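Local coordinates for fusarinine C esterase sidJ (Aspergillus fumigatus, PDB 6GUP), which hydrolyses the ester bonds of the siderophore fusarinine C, but not those of triacetylfusarinine C, and so takes part in fungal iron release, at residues Pro165-Glu170 and Glu248-Ser253; Ala171-Leu176 and Pro290-Lys295; Gly84-Asp89 and Ser126-His131. One frame throughout, in Å; residues are numbered along the deposited sequence.

Contact 1: Pro165-Glu170 and Glu248-Ser253; sequences PVSDRE and EDDLFS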
ATOM      1  N   PRO A 165      -5.153  10.033 -19.165  1.00 32.86           N
ATOM      2  CA  PRO A 165      -3.872  10.672 -18.842  1.00 32.15           C
ATOM      3  C   PRO A 165      -4.036  12.190 -18.814  1.00 34.79           C
ATOM      4  O   PRO A 165      -4.142  12.828 -19.865  1.00 36.95           O
ATOM      5  CB  PRO A 165      -2.951  10.222 -19.981  1.00 30.73           C
ATOM      6  CG  PRO A 165      -3.864   9.946 -21.119  1.00 31.11           C
ATOM      7  CD  PRO A 165      -5.151   9.458 -20.525  1.00 31.89           C
ATOM      8  N   VAL A 166      -4.064  12.745 -17.605  1.00 36.50           N
ATOM      9  CA  VAL A 166      -4.451  14.132 -17.370  1.00 37.32           C
ATOM     10  C   VAL A 166      -3.331  14.853 -16.623  1.00 37.47           C
ATOM     11  O   VAL A 166      -2.729  14.296 -15.702  1.00 36.95           O
ATOM     12  CB  VAL A 166      -5.777  14.182 -16.572  1.00 39.63           C
ATOM     13  CG1 VAL A 166      -6.064  15.572 -16.014  1.00 39.40           C
ATOM     14  CG2 VAL A 166      -6.931  13.721 -17.454  1.00 40.62           C
ATOM     15  N   SER A 167      -3.064  16.092 -17.033  1.00 37.94           N
ATOM     16  CA  SER A 167      -2.070  16.937 -16.373  1.00 39.56           C
ATOM     17  C   SER A 167      -2.578  17.397 -15.007  1.00 41.33           C
ATOM     18  O   SER A 167      -3.621  18.050 -14.918  1.00 41.37           O
ATOM     19  CB  SER A 167      -1.736  18.157 -17.241  1.00 39.67           C
ATOM     20  OG  SER A 167      -0.973  19.114 -16.525  1.00 39.66           O
ATOM     21  N   ASP A 168      -1.843  17.039 -13.953  1.00 43.28           N
ATOM     22  CA  ASP A 168      -2.125  17.527 -12.597  1.00 45.61           C
ATOM     23  C   ASP A 168      -1.958  19.041 -12.510  1.00 44.24           C
ATOM     24  O   ASP A 168      -2.736  19.715 -11.835  1.00 43.84           O
ATOM     25  CB  ASP A 168      -1.209  16.858 -11.563  1.00 47.90           C
ATOM     26  CG  ASP A 168      -1.562  15.401 -11.314  1.00 51.98           C
ATOM     27  OD1 ASP A 168      -2.759  15.084 -11.147  1.00 51.76           O
ATOM     28  OD2 ASP A 168      -0.631  14.569 -11.266  1.00 55.59           O
ATOM     29  N   ARG A 169      -0.933  19.559 -13.184  1.00 43.57           N
ATOM     30  CA  ARG A 169      -0.703  21.001 -13.285  1.00 44.78           C
ATOM     31  C   ARG A 169      -1.931  21.727 -13.839  1.00 44.83           C
ATOM     32  O   ARG A 169      -2.400  22.700 -13.245  1.00 45.15           O
ATOM     33  CB  ARG A 169       0.530  21.296 -14.153  1.00 46.22           C
ATOM     34  CG  ARG A 169       0.585  22.711 -14.702  1.00 49.21           C
ATOM     35  CD  ARG A 169       1.830  22.979 -15.521  1.00 53.31           C
ATOM     36  NE  ARG A 169       1.681  24.262 -16.210  1.00 55.27           N
ATOM     37  CZ  ARG A 169       1.260  24.439 -17.466  1.00 58.78           C
ATOM     38  NH1 ARG A 169       1.167  25.679 -17.945  1.00 60.69           N
ATOM     39  NH2 ARG A 169       0.963  23.414 -18.267  1.00 59.51           N
ATOM     40  N   GLU A 170      -2.434  21.254 -14.977  1.00 45.08           N
ATOM     41  CA  GLU A 170      -3.621  21.849 -15.603  1.00 45.01           C
ATOM     42  C   GLU A 170      -4.914  21.571 -14.832  1.00 44.11           C
ATOM     43  O   GLU A 170      -5.853  22.364 -14.909  1.00 44.85           O
ATOM     44  CB  GLU A 170      -3.759  21.412 -17.065  1.00 44.34           C
ATOM     45  CG  GLU A 170      -2.771  22.112 -17.984  1.00 44.46           C
ATOM     46  CD  GLU A 170      -3.041  21.859 -19.450  1.00 45.59           C
ATOM     47  OE1 GLU A 170      -3.304  20.697 -19.824  1.00 44.37           O
ATOM     48  OE2 GLU A 170      -2.969  22.824 -20.239  1.00 47.03           O
ATOM     49  N   GLU A 248       9.076  16.162 -14.339  1.00 56.00           N
ATOM     50  CA  GLU A 248       8.915  14.714 -14.539  1.00 59.08           C
ATOM     51  C   GLU A 248       7.448  14.292 -14.663  1.00 57.40           C
ATOM     52  O   GLU A 248       7.103  13.476 -15.520  1.00 56.60           O
ATOM     53  CB  GLU A 248       9.581  13.948 -13.384  1.00 65.23           C
ATOM     54  CG  GLU A 248       9.427  12.434 -13.433  1.00 71.84           C
ATOM     55  CD  GLU A 248      10.033  11.744 -12.230  1.00 75.60           C
ATOM     56  OE1 GLU A 248       9.503  11.930 -11.114  1.00 75.01           O
ATOM     57  OE2 GLU A 248      11.022  11.002 -12.401  1.00 75.99           O
ATOM     58  N   ASP A 249       6.601  14.845 -13.797  1.00 59.53           N
ATOM     59  CA  ASP A 249       5.169  14.529 -13.780  1.00 63.40           C
ATOM     60  C   ASP A 249       4.425  15.109 -14.977  1.00 59.72           C
ATOM     61  O   ASP A 249       3.486  14.489 -15.483  1.00 57.51           O
ATOM     62  CB  ASP A 249       4.513  15.053 -12.495  1.00 71.96           C
ATOM     63  CG  ASP A 249       5.091  14.426 -11.238  1.00 80.84           C
ATOM     64  OD1 ASP A 249       5.426  13.223 -11.261  1.00 83.21           O
ATOM     65  OD2 ASP A 249       5.203  15.140 -10.220  1.00 83.10           O
ATOM     66  N   ASP A 250       4.847  16.290 -15.429  1.00 54.65           N
ATOM     67  CA  ASP A 250       4.124  17.040 -16.453  1.00 51.85           C
ATOM     68  C   ASP A 250       4.373  16.479 -17.862  1.00 46.43           C
ATOM     69  O   ASP A 250       5.090  17.070 -18.674  1.00 46.88           O
ATOM     70  CB  ASP A 250       4.489  18.531 -16.354  1.00 54.10           C
ATOM     71  CG  ASP A 250       3.558  19.425 -17.153  1.00 54.39           C
ATOM     72  OD1 ASP A 250       2.411  19.013 -17.421  1.00 53.19           O
ATOM     73  OD2 ASP A 250       3.972  20.550 -17.504  1.00 54.80           O
ATOM     74  N   LEU A 251       3.760  15.327 -18.128  1.00 40.97           N
ATOM     75  CA  LEU A 251       3.845  14.648 -19.423  1.00 39.09           C
ATOM     76  C   LEU A 251       2.661  14.977 -20.335  1.00 37.53           C
ATOM     77  O   LEU A 251       2.798  14.923 -21.558  1.00 37.52           O
ATOM     78  CB  LEU A 251       3.914  13.128 -19.218  1.00 39.03           C
ATOM     79  CG  LEU A 251       5.137  12.586 -18.470  1.00 40.51           C
ATOM     80  CD1 LEU A 251       4.910  11.147 -18.033  1.00 41.18           C
ATOM     81  CD2 LEU A 251       6.389  12.689 -19.328  1.00 40.75           C
ATOM     82  N   PHE A 252       1.515  15.330 -19.743  1.00 36.03           N
ATOM     83  CA  PHE A 252       0.239  15.396 -20.464  1.00 35.16           C
ATOM     84  C   PHE A 252      -0.389  16.796 -20.562  1.00 34.80           C
ATOM     85  O   PHE A 252      -1.573  16.913 -20.893  1.00 33.50           O
ATOM     86  CB  PHE A 252      -0.755  14.419 -19.815  1.00 34.60           C
ATOM     87  CG  PHE A 252      -0.223  13.015 -19.672  1.00 33.38           C
ATOM     88  CD1 PHE A 252       0.236  12.317 -20.787  1.00 32.20           C
ATOM     89  CD2 PHE A 252      -0.185  12.385 -18.428  1.00 32.37           C
ATOM     90  CE1 PHE A 252       0.728  11.025 -20.666  1.00 31.20           C
ATOM     91  CE2 PHE A 252       0.307  11.093 -18.303  1.00 32.32           C
ATOM     92  CZ  PHE A 252       0.764  10.411 -19.423  1.00 30.60           C
ATOM     93  N   SER A 253       0.388  17.852 -20.302  1.00 34.66           N
ATOM     94  CA  SER A 253      -0.116  19.229 -20.442  1.00 35.30           C
ATOM     95  C   SER A 253      -0.331  19.597 -21.911  1.00 35.74           C
ATOM     96  O   SER A 253       0.471  19.239 -22.773  1.00 36.33           O
ATOM     97  CB  SER A 253       0.817  20.251 -19.781  1.00 36.44           C
ATOM     98  OG  SER A 253       0.565  20.330 -18.390  1.00 38.59           O
TER
HETATM   99  O   HOH W   1      -4.026  16.933 -19.720  1.00 41.88           O
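The ring of Phe-252 lies under Pro-165, whose CB sits 3.6 Å from the ring centroid and 4° off the ring normal. That is a CH-pi contact over the centre of one face; Leu-251 CB lies over the opposite face. The Phe-252 ring also meets that of Trp-302. Further along, Ser-167 and Ser-253 meet hydroxyl to hydroxyl, Ser-167 OG donating to Ser-253 OG at 2.7 Å. Ser-167 is the N-cap of helix 168-178: its OG also accepts from Glu-170 N at 3.0 Å, a nearly straight bond (170°). In this alpha/beta-hydrolase fold the helix follows strand 159-163, and the cap ties its start to the loop before helix 258-262. Ser-253 OG in turn donates to Asp-250 OD1, at a separation so short that its exact length is doubtful. Arg-169 NH2 adds a weak bond to Ser-253 OG (3.1 Å), reached near the guanidinium plane, while its salt bridge goes to Asp-255. The carboxylate of Glu-170 turns to Ser-254 OG. One water bridges the backbones, accepting from Ser-167 N and donating to Phe-252 O at 2.7 Å.

Contact 2: Ala171-Leu176 and Pro290-Lys295; sequences AIQWVL and PAWVDK
Gln-173 meets the six-membered part of Trp-292, its CB lying 4.0 Å from Trp-292 CZ2 and its OE1 3.7 Å from the same carbon. The two side chains cross at about a right angle, yet the amide and indole planes are only 23° apart, and OE1 comes to the ring at its edge. A water joins their polar ends: it donates to Gln-173 OE1 and accepts from Trp-292 NE1, 2.8 Å from the latter. The backbone carbonyl oxygen of Gln-173 also lies at the edge of the Trp-292 ring, in its plane.

Next in sequence, Trp-174 carries the larger apolar part of the contact. One face of its indole lies against the start of the type I beta turn Pro-290 to Val-293. This turn belongs to the loop that follows strand 278-283 of the alpha/beta-hydrolase sheet and leads into helix 295-307, so the tryptophan joins that loop to helix 168-178. Pro-290 CA stands 3.8 Å from the centroid of the five-membered ring, 23° off its normal, a CH-pi contact over the face. Ala-291 N lies over the same face toward the rim; it is buried here without a hydrogen-bonding partner. Ala-291 CB reaches Trp-174 CH2 at 3.8 Å. At the edge of Trp-174, CE3 meets Trp-292 CZ3 at 3.6 Å. The planes of the two six-membered rings are 79° apart, and the rings meet obliquely. Pro-290 CB covers the centre of one Trp-292 face, 3.3 Å above its plane.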
ATOM      1  N   ALA A 171      -4.964  20.458 -14.100  1.00 42.24           N
ATOM      2  CA  ALA A 171      -6.089  20.175 -13.201  1.00 42.07           C
ATOM      3  C   ALA A 171      -6.177  21.180 -12.051  1.00 43.20           C
ATOM      4  O   ALA A 171      -7.274  21.592 -11.674  1.00 42.45           O
ATOM      5  CB  ALA A 171      -6.005  18.755 -12.659  1.00 40.46           C
ATOM      6  N   ILE A 172      -5.024  21.572 -11.507  1.00 43.55           N
ATOM      7  CA  ILE A 172      -4.966  22.586 -10.447  1.00 43.84           C
ATOM      8  C   ILE A 172      -5.365  23.970 -10.981  1.00 46.61           C
ATOM      9  O   ILE A 172      -6.091  24.702 -10.307  1.00 46.47           O
ATOM     10  CB  ILE A 172      -3.577  22.616  -9.757  1.00 43.29           C
ATOM     11  CG1 ILE A 172      -3.364  21.311  -8.975  1.00 42.64           C
ATOM     12  CG2 ILE A 172      -3.461  23.804  -8.807  1.00 42.65           C
ATOM     13  CD1 ILE A 172      -1.947  21.075  -8.499  1.00 41.34           C
ATOM     14  N   GLN A 173      -4.898  24.315 -12.184  1.00 49.98           N
ATOM     15  CA  GLN A 173      -5.324  25.547 -12.878  1.00 52.35           C
ATOM     16  C   GLN A 173      -6.849  25.634 -13.028  1.00 51.07           C
ATOM     17  O   GLN A 173      -7.436  26.706 -12.874  1.00 51.67           O
ATOM     18  CB  GLN A 173      -4.674  25.643 -14.265  1.00 55.97           C
ATOM     19  CG  GLN A 173      -3.182  25.945 -14.250  1.00 58.71           C
ATOM     20  CD  GLN A 173      -2.540  25.859 -15.627  1.00 60.41           C
ATOM     21  OE1 GLN A 173      -3.225  25.759 -16.647  1.00 60.55           O
ATOM     22  NE2 GLN A 173      -1.213  25.900 -15.659  1.00 60.74           N
ATOM     23  N   TRP A 174      -7.468  24.494 -13.328  1.00 48.94           N
ATOM     24  CA  TRP A 174      -8.922  24.379 -13.473  1.00 47.90           C
ATOM     25  C   TRP A 174      -9.651  24.454 -12.127  1.00 48.08           C
ATOM     26  O   TRP A 174     -10.747  25.016 -12.048  1.00 49.48           O
ATOM     27  CB  TRP A 174      -9.244  23.068 -14.194  1.00 47.71           C
ATOM     28  CG  TRP A 174     -10.669  22.856 -14.611  1.00 48.60           C
ATOM     29  CD1 TRP A 174     -11.407  21.737 -14.390  1.00 48.82           C
ATOM     30  CD2 TRP A 174     -11.518  23.758 -15.339  1.00 49.09           C
ATOM     31  NE1 TRP A 174     -12.663  21.874 -14.928  1.00 49.72           N
ATOM     32  CE2 TRP A 174     -12.759  23.105 -15.519  1.00 49.69           C
ATOM     33  CE3 TRP A 174     -11.349  25.047 -15.866  1.00 49.70           C
ATOM     34  CZ2 TRP A 174     -13.832  23.702 -16.195  1.00 49.38           C
ATOM     35  CZ3 TRP A 174     -12.418  25.644 -16.535  1.00 49.98           C
ATOM     36  CH2 TRP A 174     -13.644  24.968 -16.693  1.00 49.98           C
ATOM     37  N   VAL A 175      -9.046  23.883 -11.084  1.00 45.88           N
ATOM     38  CA  VAL A 175      -9.541  24.021  -9.705  1.00 45.79           C
ATOM     39  C   VAL A 175      -9.483  25.483  -9.235  1.00 47.17           C
ATOM     40  O   VAL A 175     -10.423  25.963  -8.600  1.00 48.53           O
ATOM     41  CB  VAL A 175      -8.775  23.089  -8.725  1.00 46.08           C
ATOM     42  CG1 VAL A 175      -8.999  23.472  -7.262  1.00 46.38           C
ATOM     43  CG2 VAL A 175      -9.195  21.643  -8.947  1.00 45.76           C
ATOM     44  N   LEU A 176      -8.387  26.175  -9.541  1.00 48.07           N
ATOM     45  CA  LEU A 176      -8.254  27.604  -9.221  1.00 51.18           C
ATOM     46  C   LEU A 176      -9.213  28.489 -10.028  1.00 55.04           C
ATOM     47  O   LEU A 176      -9.619  29.547  -9.552  1.00 57.03           O
ATOM     48  CB  LEU A 176      -6.811  28.078  -9.431  1.00 51.61           C
ATOM     49  CG  LEU A 176      -5.753  27.478  -8.499  1.00 52.94           C
ATOM     50  CD1 LEU A 176      -4.355  27.750  -9.035  1.00 53.48           C
ATOM     51  CD2 LEU A 176      -5.896  28.012  -7.080  1.00 54.16           C
ATOM     52  N   PRO A 290      -9.340  21.266 -18.078  1.00 44.00           N
ATOM     53  CA  PRO A 290      -9.960  22.576 -18.314  1.00 45.72           C
ATOM     54  C   PRO A 290     -10.740  22.656 -19.625  1.00 51.04           C
ATOM     55  O   PRO A 290     -10.378  22.002 -20.606  1.00 50.57           O
ATOM     56  CB  PRO A 290      -8.777  23.557 -18.344  1.00 43.66           C
ATOM     57  CG  PRO A 290      -7.594  22.819 -17.844  1.00 44.10           C
ATOM     58  CD  PRO A 290      -7.876  21.353 -17.908  1.00 44.18           C
ATOM     59  N   ALA A 291     -11.798  23.464 -19.627  1.00 56.02           N
ATOM     60  CA  ALA A 291     -12.622  23.680 -20.818  1.00 58.57           C
ATOM     61  C   ALA A 291     -11.874  24.415 -21.937  1.00 55.38           C
ATOM     62  O   ALA A 291     -12.256  24.306 -23.105  1.00 56.79           O
ATOM     63  CB  ALA A 291     -13.898  24.428 -20.451  1.00 63.34           C
ATOM     64  N   TRP A 292     -10.820  25.159 -21.587  1.00 51.62           N
ATOM     65  CA  TRP A 292      -9.945  25.793 -22.587  1.00 50.98           C
ATOM     66  C   TRP A 292      -9.013  24.820 -23.340  1.00 48.69           C
ATOM     67  O   TRP A 292      -8.419  25.205 -24.349  1.00 48.40           O
ATOM     68  CB  TRP A 292      -9.145  26.963 -21.977  1.00 52.32           C
ATOM     69  CG  TRP A 292      -8.088  26.611 -20.951  1.00 52.22           C
ATOM     70  CD1 TRP A 292      -6.834  26.121 -21.193  1.00 51.25           C
ATOM     71  CD2 TRP A 292      -8.185  26.771 -19.529  1.00 52.89           C
ATOM     72  NE1 TRP A 292      -6.154  25.947 -20.011  1.00 52.12           N
ATOM     73  CE2 TRP A 292      -6.958  26.339 -18.974  1.00 52.47           C
ATOM     74  CE3 TRP A 292      -9.192  27.230 -18.668  1.00 53.79           C
ATOM     75  CZ2 TRP A 292      -6.712  26.349 -17.593  1.00 54.30           C
ATOM     76  CZ3 TRP A 292      -8.947  27.242 -17.294  1.00 53.96           C
ATOM     77  CH2 TRP A 292      -7.715  26.801 -16.772  1.00 54.47           C
ATOM     78  N   VAL A 293      -8.887  23.579 -22.860  1.00 45.11           N
ATOM     79  CA  VAL A 293      -8.093  22.543 -23.535  1.00 43.19           C
ATOM     80  C   VAL A 293      -8.930  21.864 -24.625  1.00 42.93           C
ATOM     81  O   VAL A 293     -10.015  21.349 -24.346  1.00 43.62           O
ATOM     82  CB  VAL A 293      -7.587  21.470 -22.538  1.00 42.68           C
ATOM     83  CG1 VAL A 293      -6.781  20.386 -23.253  1.00 40.73           C
ATOM     84  CG2 VAL A 293      -6.745  22.111 -21.441  1.00 43.44           C
ATOM     85  N   ASP A 294      -8.417  21.870 -25.855  1.00 42.14           N
ATOM     86  CA  ASP A 294      -8.999  21.098 -26.955  1.00 43.40           C
ATOM     87  C   ASP A 294      -8.449  19.670 -26.863  1.00 41.55           C
ATOM     88  O   ASP A 294      -7.274  19.432 -27.151  1.00 38.76           O
ATOM     89  CB  ASP A 294      -8.658  21.744 -28.307  1.00 46.23           C
ATOM     90  CG  ASP A 294      -9.516  21.218 -29.457  1.00 50.22           C
ATOM     91  OD1 ASP A 294      -9.986  20.061 -29.405  1.00 50.90           O
ATOM     92  OD2 ASP A 294      -9.709  21.973 -30.433  1.00 52.60           O
ATOM     93  N   LYS A 295      -9.303  18.732 -26.456  1.00 41.52           N
ATOM     94  CA  LYS A 295      -8.902  17.330 -26.265  1.00 42.30           C
ATOM     95  C   LYS A 295      -8.564  16.619 -27.581  1.00 41.29           C
ATOM     96  O   LYS A 295      -7.709  15.731 -27.605  1.00 39.38           O
ATOM     97  CB  LYS A 295     -10.000  16.546 -25.541  1.00 44.35           C
ATOM     98  CG  LYS A 295     -10.305  17.033 -24.134  1.00 47.86           C
ATOM     99  CD  LYS A 295     -11.442  16.231 -23.524  1.00 51.44           C
ATOM    100  CE  LYS A 295     -11.994  16.896 -22.276  1.00 54.31           C
ATOM    101  NZ  LYS A 295     -13.203  16.185 -21.787  1.00 58.13           N
TER
HETATM  102  O   HOH W   2      -3.474  25.339 -19.410  1.00 47.31           O

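Contact 3: Gly84-Asp89 and Ser126-His131; sequences GHLDRD and SQCVLH
His-131 and Asp-87 form the one hydrogen bond between the two segments: NE2 donates to OD1 over 2.7 Å, at an N-H...O angle of 167°. The oxygen lies in the imidazole plane, while the donor approaches OD1 on the anti side, tilted out of the carboxylate plane; carboxylate and ring planes are 54° apart. Leu-86 covers one face of that imidazole, its CB 3.5 Å from the centroid and 7° off the normal, a CH-pi contact over the centre. The leucine then branches: CD1 reaches His-131 ND1 at 3.3 Å, while CD2 touches Gln-127 CB at 3.9 Å and also packs against Cys-128 SG. Beyond Leu-86, Asp-89 OD2 approaches Cys-128 SG at 3.3 Å, and Asp-89 OD1 is hydrogen-bonded to Ser-76 OG. Farther out, Thr-90 of helix 86-108 touches the His-131 side chain, and Ile-93 touches Cys-128. Helix 125-134 follows strand 117-122 and a GxSxG sequence consistent with the nucleophile elbow of alpha/beta-hydrolases, so the contact joins helix 86-108 to the helix behind that turn. The bond, with Leu-86 against the ring face, helps to fix the imidazole's rotation, and the nearby carboxylate would probably stabilise positive charge on His-131.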
ATOM      1  N   GLY A  84      10.319  12.652  -7.981  1.00 76.33           N
ATOM      2  CA  GLY A  84      11.398  11.821  -8.509  1.00 69.45           C
ATOM      3  C   GLY A  84      11.100  10.353  -8.288  1.00 65.79           C
ATOM      4  O   GLY A  84      11.984   9.586  -7.902  1.00 66.66           O
ATOM      5  N   HIS A  85       9.846   9.975  -8.538  1.00 57.32           N
ATOM      6  CA  HIS A  85       9.342   8.633  -8.235  1.00 53.15           C
ATOM      7  C   HIS A  85       9.160   7.721  -9.458  1.00 49.61           C
ATOM      8  O   HIS A  85       9.096   6.499  -9.301  1.00 48.27           O
ATOM      9  CB  HIS A  85       8.024   8.737  -7.454  1.00 53.19           C
ATOM     10  CG  HIS A  85       6.850   9.162  -8.283  1.00 53.50           C
ATOM     11  ND1 HIS A  85       6.517  10.484  -8.486  1.00 53.66           N
ATOM     12  CD2 HIS A  85       5.928   8.435  -8.955  1.00 52.57           C
ATOM     13  CE1 HIS A  85       5.442  10.551  -9.252  1.00 52.76           C
ATOM     14  NE2 HIS A  85       5.065   9.322  -9.551  1.00 53.76           N
ATOM     15  N   LEU A  86       9.078   8.300 -10.659  1.00 45.94           N
ATOM     16  CA  LEU A  86       8.776   7.523 -11.870  1.00 43.27           C
ATOM     17  C   LEU A  86       9.850   6.502 -12.262  1.00 42.26           C
ATOM     18  O   LEU A  86       9.515   5.451 -12.811  1.00 40.55           O
ATOM     19  CB  LEU A  86       8.483   8.443 -13.067  1.00 41.91           C
ATOM     20  CG  LEU A  86       7.136   9.172 -13.129  1.00 42.16           C
ATOM     21  CD1 LEU A  86       7.019   9.921 -14.449  1.00 42.80           C
ATOM     22  CD2 LEU A  86       5.962   8.213 -12.973  1.00 40.39           C
ATOM     23  N   ASP A  87      11.122   6.805 -11.995  1.00 43.11           N
ATOM     24  CA  ASP A  87      12.213   5.854 -12.270  1.00 45.83           C
ATOM     25  C   ASP A  87      12.090   4.575 -11.438  1.00 45.11           C
ATOM     26  O   ASP A  87      12.266   3.474 -11.963  1.00 44.07           O
ATOM     27  CB  ASP A  87      13.593   6.494 -12.031  1.00 51.57           C
ATOM     28  CG  ASP A  87      14.035   7.415 -13.167  1.00 56.21           C
ATOM     29  OD1 ASP A  87      13.419   7.412 -14.255  1.00 56.75           O
ATOM     30  OD2 ASP A  87      15.028   8.146 -12.968  1.00 58.39           O
ATOM     31  N   ARG A  88      11.789   4.729 -10.151  1.00 45.56           N
ATOM     32  CA  ARG A  88      11.599   3.590  -9.248  1.00 45.47           C
ATOM     33  C   ARG A  88      10.316   2.812  -9.565  1.00 40.72           C
ATOM     34  O   ARG A  88      10.310   1.581  -9.513  1.00 36.72           O
ATOM     35  CB  ARG A  88      11.564   4.076  -7.803  1.00 50.69           C
ATOM     36  CG  ARG A  88      11.627   2.977  -6.749  1.00 56.96           C
ATOM     37  CD  ARG A  88      11.516   3.587  -5.363  1.00 65.65           C
ATOM     38  NE  ARG A  88      10.296   4.393  -5.248  1.00 72.76           N
ATOM     39  CZ  ARG A  88      10.122   5.448  -4.449  1.00 80.37           C
ATOM     40  NH1 ARG A  88      11.089   5.887  -3.641  1.00 83.21           N
ATOM     41  NH2 ARG A  88       8.952   6.083  -4.463  1.00 82.97           N
ATOM     42  N   ASP A  89       9.239   3.539  -9.867  1.00 39.75           N
ATOM     43  CA  ASP A  89       7.976   2.943 -10.339  1.00 40.91           C
ATOM     44  C   ASP A  89       8.213   2.015 -11.517  1.00 39.32           C
ATOM     45  O   ASP A  89       7.750   0.872 -11.536  1.00 38.14           O
ATOM     46  CB  ASP A  89       6.995   4.032 -10.791  1.00 42.76           C
ATOM     47  CG  ASP A  89       6.334   4.746  -9.636  1.00 45.38           C
ATOM     48  OD1 ASP A  89       6.848   4.677  -8.503  1.00 44.86           O
ATOM     49  OD2 ASP A  89       5.282   5.374  -9.871  1.00 49.66           O
ATOM     50  N   SER A 126      -0.889   6.390 -15.793  1.00 31.94           N
ATOM     51  CA  SER A 126      -0.487   6.616 -17.186  1.00 32.46           C
ATOM     52  C   SER A 126       0.906   7.238 -17.336  1.00 31.18           C
ATOM     53  O   SER A 126       1.576   7.005 -18.346  1.00 30.16           O
ATOM     54  CB  SER A 126      -1.511   7.502 -17.898  1.00 33.38           C
ATOM     55  OG  SER A 126      -2.791   6.894 -17.905  1.00 34.41           O
ATOM     56  N   GLN A 127       1.333   8.028 -16.348  1.00 30.88           N
ATOM     57  CA  GLN A 127       2.701   8.559 -16.305  1.00 31.52           C
ATOM     58  C   GLN A 127       3.717   7.420 -16.281  1.00 31.02           C
ATOM     59  O   GLN A 127       4.702   7.454 -17.015  1.00 30.78           O
ATOM     60  CB  GLN A 127       2.926   9.449 -15.077  1.00 33.72           C
ATOM     61  CG  GLN A 127       2.118  10.738 -15.048  1.00 37.78           C
ATOM     62  CD  GLN A 127       2.179  11.438 -13.701  1.00 43.56           C
ATOM     63  OE1 GLN A 127       3.119  11.250 -12.926  1.00 46.73           O
ATOM     64  NE2 GLN A 127       1.171  12.253 -13.416  1.00 45.06           N
ATOM     65  N   CYS A 128       3.464   6.417 -15.439  1.00 32.10           N
ATOM     66  CA  CYS A 128       4.321   5.226 -15.352  1.00 33.36           C
ATOM     67  C   CYS A 128       4.416   4.464 -16.677  1.00 34.42           C
ATOM     68  O   CYS A 128       5.480   3.944 -17.014  1.00 34.44           O
ATOM     69  CB  CYS A 128       3.828   4.276 -14.254  1.00 33.82           C
ATOM     70  SG  CYS A 128       3.541   5.063 -12.654  1.00 38.08           S
ATOM     71  N   VAL A 129       3.311   4.414 -17.422  1.00 33.41           N
ATOM     72  CA  VAL A 129       3.260   3.727 -18.719  1.00 32.14           C
ATOM     73  C   VAL A 129       4.153   4.434 -19.744  1.00 31.85           C
ATOM     74  O   VAL A 129       4.999   3.796 -20.370  1.00 32.01           O
ATOM     75  CB  VAL A 129       1.807   3.608 -19.254  1.00 31.30           C
ATOM     76  CG1 VAL A 129       1.777   2.996 -20.653  1.00 30.68           C
ATOM     77  CG2 VAL A 129       0.955   2.773 -18.304  1.00 30.41           C
ATOM     78  N   LEU A 130       3.963   5.744 -19.906  1.00 31.42           N
ATOM     79  CA  LEU A 130       4.767   6.536 -20.849  1.00 32.29           C
ATOM     80  C   LEU A 130       6.241   6.614 -20.434  1.00 34.22           C
ATOM     81  O   LEU A 130       7.127   6.587 -21.289  1.00 34.88           O
ATOM     82  CB  LEU A 130       4.185   7.950 -21.016  1.00 31.94           C
ATOM     83  CG  LEU A 130       4.874   8.910 -22.000  1.00 32.13           C
ATOM     84  CD1 LEU A 130       5.070   8.287 -23.376  1.00 33.25           C
ATOM     85  CD2 LEU A 130       4.080  10.202 -22.122  1.00 29.96           C
ATOM     86  N   HIS A 131       6.492   6.703 -19.128  1.00 35.43           N
ATOM     87  CA  HIS A 131       7.857   6.718 -18.583  1.00 35.41           C
ATOM     88  C   HIS A 131       8.561   5.372 -18.805  1.00 33.33           C
ATOM     89  O   HIS A 131       9.740   5.340 -19.153  1.00 33.30           O
ATOM     90  CB  HIS A 131       7.824   7.067 -17.090  1.00 37.91           C
ATOM     91  CG  HIS A 131       9.137   7.518 -16.532  1.00 41.91           C
ATOM     92  ND1 HIS A 131       9.475   8.850 -16.417  1.00 44.54           N
ATOM     93  CD2 HIS A 131      10.176   6.821 -16.016  1.00 45.24           C
ATOM     94  CE1 HIS A 131      10.673   8.952 -15.870  1.00 46.61           C
ATOM     95  NE2 HIS A 131      11.119   7.736 -15.616  1.00 46.96           N
TER

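In the fold
Contacts 1 and 2 share helix 168-178, their centres 11 Å apart: contact 1 engages its start and contact 2 the residues that follow, with Glu-170 O 3.4 Å from Pro-290 CG where they meet. Contact 3 lies about 12 Å from contact 1, centre to centre, and touches it through the 248-253 loop: Asp-249 OD1 approaches His-85 CE1 to 3.3 Å. Contacts 2 and 3 do not touch, their nearest atoms being about 10 Å apart. A probable catalytic triad of Ser-123, His-327 and Asp-286 relates contacts 1 and 3 to the active site: Val-166 touches Asp-286, and Cys-128 touches the probable nucleophile elbow, while Trp-174 of contact 2 lies near the triad without touching it.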